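PDB 2I5G: amidohydrolase from Pseudomonas aeruginosa, which probably acts as a metal-dependent dipeptidase of the M19 (membrane dipeptidase) family, hydrolysing the peptide bond of dipeptides. Local coordinates for residues 57-71 with 82-94. The protein carries 2 engineered substitutions. Residues are numbered along the deposited sequence; the frame is centred on the assembly and turned at random.
Sequences SNKLIRDNSDLVIPV and EQGKTGILYGFQN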
loop_
_atom_site.group_PDB
_atom_site.type_symbol
_atom_site.label_atom_id
_atom_site.label_comp_id
_atom_site.label_asym_id
_atom_site.label_seq_id
_atom_site.Cartn_x
_atom_site.Cartn_y
_atom_site.Cartn_z
ATOM N N SER A 57 0.567 -12.066 23.071
ATOM C CA SER A 57 -0.516 -13.043 23.093
ATOM C C SER A 57 -0.031 -14.387 23.641
ATOM O O SER A 57 -0.649 -14.959 24.533
ATOM C CB SER A 57 -1.086 -13.228 21.682
ATOM O OG SER A 57 -1.644 -12.020 21.186
ATOM N N ASN A 58 1.075 -14.889 23.101
ATOM C CA ASN A 58 1.633 -16.154 23.551
ATOM C C ASN A 58 1.885 -16.135 25.056
ATOM O O ASN A 58 1.861 -17.180 25.707
ATOM C CB ASN A 58 2.954 -16.440 22.834
ATOM C CG ASN A 58 2.770 -16.761 21.369
ATOM O OD1 ASN A 58 3.742 -16.845 20.616
ATOM N ND2 ASN A 58 1.519 -16.953 20.955
ATOM N N LYS A 59 2.139 -14.953 25.610
ATOM C CA LYS A 59 2.393 -14.848 27.040
ATOM C C LYS A 59 1.118 -14.998 27.870
ATOM O O LYS A 59 1.112 -15.675 28.902
ATOM C CB LYS A 59 3.066 -13.517 27.371
ATOM C CG LYS A 59 3.450 -13.405 28.834
ATOM C CD LYS A 59 4.073 -12.064 29.165
ATOM C CE LYS A 59 4.383 -11.997 30.640
ATOM N NZ LYS A 59 5.221 -13.161 31.036
ATOM N N LEU A 60 0.040 -14.363 27.433
ATOM C CA LEU A 60 -1.213 -14.473 28.163
ATOM C C LEU A 60 -1.685 -15.918 28.152
ATOM O O LEU A 60 -2.160 -16.430 29.166
ATOM C CB LEU A 60 -2.273 -13.564 27.549
ATOM C CG LEU A 60 -2.141 -12.119 28.031
ATOM C CD1 LEU A 60 -2.865 -11.170 27.093
ATOM C CD2 LEU A 60 -2.695 -12.032 29.448
ATOM N N ILE A 61 -1.542 -16.581 27.012
ATOM C CA ILE A 61 -1.949 -17.970 26.908
ATOM C C ILE A 61 -1.083 -18.790 27.850
ATOM O O ILE A 61 -1.590 -19.539 28.682
ATOM C CB ILE A 61 -1.776 -18.496 25.465
ATOM C CG1 ILE A 61 -2.784 -17.803 24.537
ATOM C CG2 ILE A 61 -1.918 -20.017 25.442
ATOM C CD1 ILE A 61 -2.740 -18.284 23.102
ATOM N N ARG A 62 0.228 -18.634 27.722
ATOM C CA ARG A 62 1.172 -19.363 28.561
ATOM C C ARG A 62 0.796 -19.243 30.031
ATOM O O ARG A 62 0.696 -20.240 30.747
ATOM C CB ARG A 62 2.588 -18.805 28.380
ATOM C CG ARG A 62 3.641 -19.845 28.052
ATOM C CD ARG A 62 5.032 -19.417 28.538
ATOM N NE ARG A 62 5.400 -18.038 28.192
ATOM C CZ ARG A 62 5.595 -17.582 26.957
ATOM N NH1 ARG A 62 5.460 -18.386 25.908
ATOM N NH2 ARG A 62 5.936 -16.311 26.774
ATOM N N ASP A 63 0.580 -18.011 30.473
ATOM C CA ASP A 63 0.255 -17.759 31.866
ATOM C C ASP A 63 -1.143 -18.201 32.293
ATOM O O ASP A 63 -1.421 -18.300 33.489
ATOM C CB ASP A 63 0.473 -16.270 32.186
ATOM C CG ASP A 63 1.956 -15.880 32.194
ATOM O OD1 ASP A 63 2.815 -16.790 32.196
ATOM O OD2 ASP A 63 2.266 -14.668 32.212
ATOM N N ASN A 64 -2.010 -18.477 31.319
ATOM C CA ASN A 64 -3.380 -18.916 31.597
ATOM C C ASN A 64 -3.689 -20.202 30.834
ATOM O O ASN A 64 -4.804 -20.376 30.340
ATOM C CB ASN A 64 -4.383 -17.843 31.170
ATOM C CG ASN A 64 -4.183 -16.523 31.897
ATOM O OD1 ASN A 64 -4.492 -16.397 33.082
ATOM N ND2 ASN A 64 -3.662 -15.533 31.185
ATOM N N SER A 65 -2.704 -21.096 30.748
ATOM C CA SER A 65 -2.844 -22.357 30.022
ATOM C C SER A 65 -3.914 -23.302 30.564
ATOM O O SER A 65 -4.225 -24.325 29.946
ATOM C CB SER A 65 -1.504 -23.091 29.989
ATOM O OG SER A 65 -1.119 -23.508 31.287
ATOM N N ASP A 66 -4.475 -22.965 31.718
ATOM C CA ASP A 66 -5.507 -23.800 32.315
ATOM C C ASP A 66 -6.883 -23.406 31.780
ATOM O O ASP A 66 -7.884 -24.054 32.076
ATOM C CB ASP A 66 -5.461 -23.655 33.837
ATOM C CG ASP A 66 -5.649 -22.220 34.292
ATOM O OD1 ASP A 66 -5.051 -21.313 33.676
ATOM O OD2 ASP A 66 -6.386 -22.001 35.278
ATOM N N LEU A 67 -6.911 -22.347 30.978
ATOM C CA LEU A 67 -8.141 -21.827 30.390
ATOM C C LEU A 67 -8.132 -21.884 28.870
ATOM O O LEU A 67 -9.149 -22.185 28.248
ATOM C CB LEU A 67 -8.353 -20.369 30.818
ATOM C CG LEU A 67 -9.117 -20.086 32.118
ATOM C CD1 LEU A 67 -8.767 -21.122 33.177
ATOM C CD2 LEU A 67 -8.808 -18.662 32.588
ATOM N N VAL A 68 -6.980 -21.593 28.272
ATOM C CA VAL A 68 -6.866 -21.577 26.823
ATOM C C VAL A 68 -5.606 -22.256 26.295
ATOM O O VAL A 68 -4.624 -22.425 27.019
ATOM C CB VAL A 68 -6.887 -20.122 26.300
ATOM C CG1 VAL A 68 -8.191 -19.442 26.695
ATOM C CG2 VAL A 68 -5.700 -19.352 26.868
ATOM N N ILE A 69 -5.654 -22.635 25.018
ATOM C CA ILE A 69 -4.542 -23.283 24.327
ATOM C C ILE A 69 -4.546 -22.783 22.887
ATOM O O ILE A 69 -5.598 -22.437 22.337
ATOM C CB ILE A 69 -4.690 -24.821 24.287
ATOM C CG1 ILE A 69 -5.929 -25.198 23.466
ATOM C CG2 ILE A 69 -4.764 -25.377 25.693
ATOM C CD1 ILE A 69 -6.179 -26.693 23.369
ATOM N N PRO A 70 -3.367 -22.755 22.252
ATOM C CA PRO A 70 -3.191 -22.300 20.870
ATOM C C PRO A 70 -3.978 -23.165 19.906
ATOM O O PRO A 70 -4.312 -24.299 20.225
ATOM C CB PRO A 70 -1.688 -22.453 20.640
ATOM C CG PRO A 70 -1.102 -22.408 22.015
ATOM C CD PRO A 70 -2.086 -23.212 22.813
ATOM N N VAL A 71 -4.262 -22.630 18.726
ATOM C CA VAL A 71 -4.984 -23.370 17.695
ATOM C C VAL A 71 -4.288 -23.203 16.351
ATOM O O VAL A 71 -4.251 -22.106 15.805
ATOM C CB VAL A 71 -6.441 -22.880 17.549
ATOM C CG1 VAL A 71 -7.054 -23.424 16.269
ATOM C CG2 VAL A 71 -7.258 -23.350 18.733
ATOM N N GLU A 82 -12.335 -31.497 24.292
ATOM C CA GLU A 82 -12.183 -32.634 25.189
ATOM C C GLU A 82 -11.301 -32.363 26.392
ATOM O O GLU A 82 -11.062 -33.256 27.200
ATOM C CB GLU A 82 -11.653 -33.855 24.431
ATOM C CG GLU A 82 -10.188 -33.804 24.066
ATOM C CD GLU A 82 -9.732 -35.079 23.379
ATOM O OE1 GLU A 82 -10.181 -35.342 22.240
ATOM O OE2 GLU A 82 -8.930 -35.825 23.984
ATOM N N GLN A 83 -10.822 -31.134 26.521
ATOM C CA GLN A 83 -9.984 -30.781 27.654
ATOM C C GLN A 83 -10.609 -29.680 28.486
ATOM O O GLN A 83 -10.012 -29.203 29.449
ATOM C CB GLN A 83 -8.605 -30.344 27.180
ATOM C CG GLN A 83 -7.710 -31.495 26.802
ATOM C CD GLN A 83 -6.297 -31.050 26.554
ATOM O OE1 GLN A 83 -5.770 -30.203 27.275
ATOM N NE2 GLN A 83 -5.661 -31.624 25.538
ATOM N N GLY A 84 -11.821 -29.283 28.111
ATOM C CA GLY A 84 -12.514 -28.234 28.836
ATOM C C GLY A 84 -11.780 -26.907 28.781
ATOM O O GLY A 84 -11.624 -26.230 29.799
ATOM N N LYS A 85 -11.321 -26.535 27.591
ATOM C CA LYS A 85 -10.608 -25.281 27.413
ATOM C C LYS A 85 -11.062 -24.584 26.150
ATOM O O LYS A 85 -11.848 -25.131 25.375
ATOM C CB LYS A 85 -9.095 -25.523 27.355
ATOM C CG LYS A 85 -8.488 -25.914 28.692
ATOM C CD LYS A 85 -7.011 -26.236 28.573
ATOM C CE LYS A 85 -6.498 -26.839 29.862
ATOM N NZ LYS A 85 -5.071 -27.230 29.749
ATOM N N THR A 86 -10.560 -23.371 25.952
ATOM C CA THR A 86 -10.904 -22.580 24.782
ATOM C C THR A 86 -9.715 -22.439 23.858
ATOM O O THR A 86 -8.666 -21.922 24.243
ATOM C CB THR A 86 -11.388 -21.176 25.181
ATOM O OG1 THR A 86 -12.733 -21.257 25.659
ATOM C CG2 THR A 86 -11.328 -20.231 23.994
ATOM N N GLY A 87 -9.890 -22.893 22.628
ATOM C CA GLY A 87 -8.814 -22.806 21.667
ATOM C C GLY A 87 -8.745 -21.408 21.110
ATOM O O GLY A 87 -9.778 -20.775 20.892
ATOM N N ILE A 88 -7.529 -20.921 20.886
ATOM C CA ILE A 88 -7.337 -19.584 20.346
ATOM C C ILE A 88 -6.584 -19.618 19.029
ATOM O O ILE A 88 -5.439 -20.058 18.959
ATOM C CB ILE A 88 -6.608 -18.684 21.367
ATOM C CG1 ILE A 88 -7.564 -18.388 22.526
ATOM C CG2 ILE A 88 -6.144 -17.385 20.715
ATOM C CD1 ILE A 88 -6.969 -17.523 23.600
ATOM N N LEU A 89 -7.262 -19.158 17.983
ATOM C CA LEU A 89 -6.712 -19.122 16.637
ATOM C C LEU A 89 -6.363 -17.684 16.247
ATOM O O LEU A 89 -7.243 -16.829 16.118
ATOM C CB LEU A 89 -7.736 -19.721 15.662
ATOM C CG LEU A 89 -7.633 -19.421 14.161
ATOM C CD1 LEU A 89 -6.234 -19.734 13.678
ATOM C CD2 LEU A 89 -8.679 -20.232 13.384
ATOM N N TYR A 90 -5.072 -17.423 16.059
ATOM C CA TYR A 90 -4.607 -16.086 15.698
ATOM C C TYR A 90 -5.046 -15.616 14.329
ATOM O O TYR A 90 -4.901 -16.345 13.339
ATOM C CB TYR A 90 -3.081 -16.008 15.752
ATOM C CG TYR A 90 -2.508 -16.116 17.137
ATOM C CD1 TYR A 90 -3.291 -15.835 18.261
ATOM C CD2 TYR A 90 -1.168 -16.447 17.327
ATOM C CE1 TYR A 90 -2.750 -15.875 19.535
ATOM C CE2 TYR A 90 -0.613 -16.491 18.601
ATOM C CZ TYR A 90 -1.410 -16.201 19.700
ATOM O OH TYR A 90 -0.860 -16.219 20.959
ATOM N N GLY A 91 -5.551 -14.383 14.274
ATOM C CA GLY A 91 -5.986 -13.813 13.013
ATOM C C GLY A 91 -5.554 -12.371 12.797
ATOM O O GLY A 91 -5.299 -11.629 13.756
ATOM N N PHE A 92 -5.452 -11.982 11.527
ATOM C CA PHE A 92 -5.091 -10.613 11.154
ATOM C C PHE A 92 -6.297 -10.027 10.438
ATOM O O PHE A 92 -6.948 -10.709 9.642
ATOM C CB PHE A 92 -3.933 -10.570 10.150
ATOM C CG PHE A 92 -2.619 -11.043 10.684
ATOM C CD1 PHE A 92 -2.474 -11.440 12.006
ATOM C CD2 PHE A 92 -1.504 -11.056 9.853
ATOM C CE1 PHE A 92 -1.237 -11.840 12.489
ATOM C CE2 PHE A 92 -0.263 -11.453 10.327
ATOM C CZ PHE A 92 -0.129 -11.846 11.646
ATOM N N GLN A 93 -6.603 -8.769 10.704
ATOM C CA GLN A 93 -7.707 -8.151 10.005
ATOM C C GLN A 93 -7.137 -7.247 8.918
ATOM O O GLN A 93 -7.817 -6.371 8.388
ATOM C CB GLN A 93 -8.592 -7.371 10.972
ATOM C CG GLN A 93 -9.533 -8.267 11.758
ATOM C CD GLN A 93 -10.833 -7.576 12.130
ATOM O OE1 GLN A 93 -11.563 -7.080 11.259
ATOM N NE2 GLN A 93 -11.136 -7.544 13.426
ATOM N N ASN A 94 -5.872 -7.479 8.584
ATOM C CA ASN A 94 -5.201 -6.697 7.556
ATOM C C ASN A 94 -3.990 -7.462 7.034
ATOM O O ASN A 94 -3.255 -8.073 7.805
ATOM C CB ASN A 94 -4.742 -5.356 8.129
ATOM C CG ASN A 94 -4.489 -4.314 7.054
ATOM O OD1 ASN A 94 -4.191 -4.644 5.907
ATOM N ND2 ASN A 94 -4.596 -3.046 7.425
HETATM O O HOH W 1 -3.167 -19.687 16.725
#
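The Tyr90 ring meets Asn58 at its edge: the amide, turned only 20° from the ring plane, brings ND2 in plane beside the hydroxyl, too close for the bond between them to be more than doubtful. Ser57 CB and Ile61 CD1 approach the phenol end obliquely, CD1 lying 3.5 Å from Tyr90 OH. With CG anti to the carbonyl carbon (chi1 -68°), Tyr90 reaches from its strand to helix 47-63, where Ile54 also touches it. Ile61 CD1 also comes 4.3 Å from Ile88 CG2. Between the two strands, Val68 CB packs 3.7 Å from Ile88 CD1, and Trp21 adds to the apolar surroundings of Ile88. Strands 68-70 and 86-92 pair in parallel: Thr86 N donates to Leu67 O (2.9 Å), Ile69 N to Thr86 O from above the carbonyl plane, and Ile88 N to Ile69 O (2.9 Å). Past Pro70, Val71 N to Ile88 O is a weak bond, 2.8 Å long but bent to 117°, and a water bridges Val71 O and Tyr90 N. At the other end Lys85 is extended beyond CG; Lys85 CD lies 3.8 Å from Ile69 CG2, and NZ donates a hydrogen bond to Ser65 O, 3.0 Å. This is the beta-alpha-beta unit 68-92 of a TIM-barrel-clan protein, with helix 74-82 as the crossover. Backbone bonds set the strand register, while apolar contacts and the Tyr90 ring join the preceding helix to the sheet.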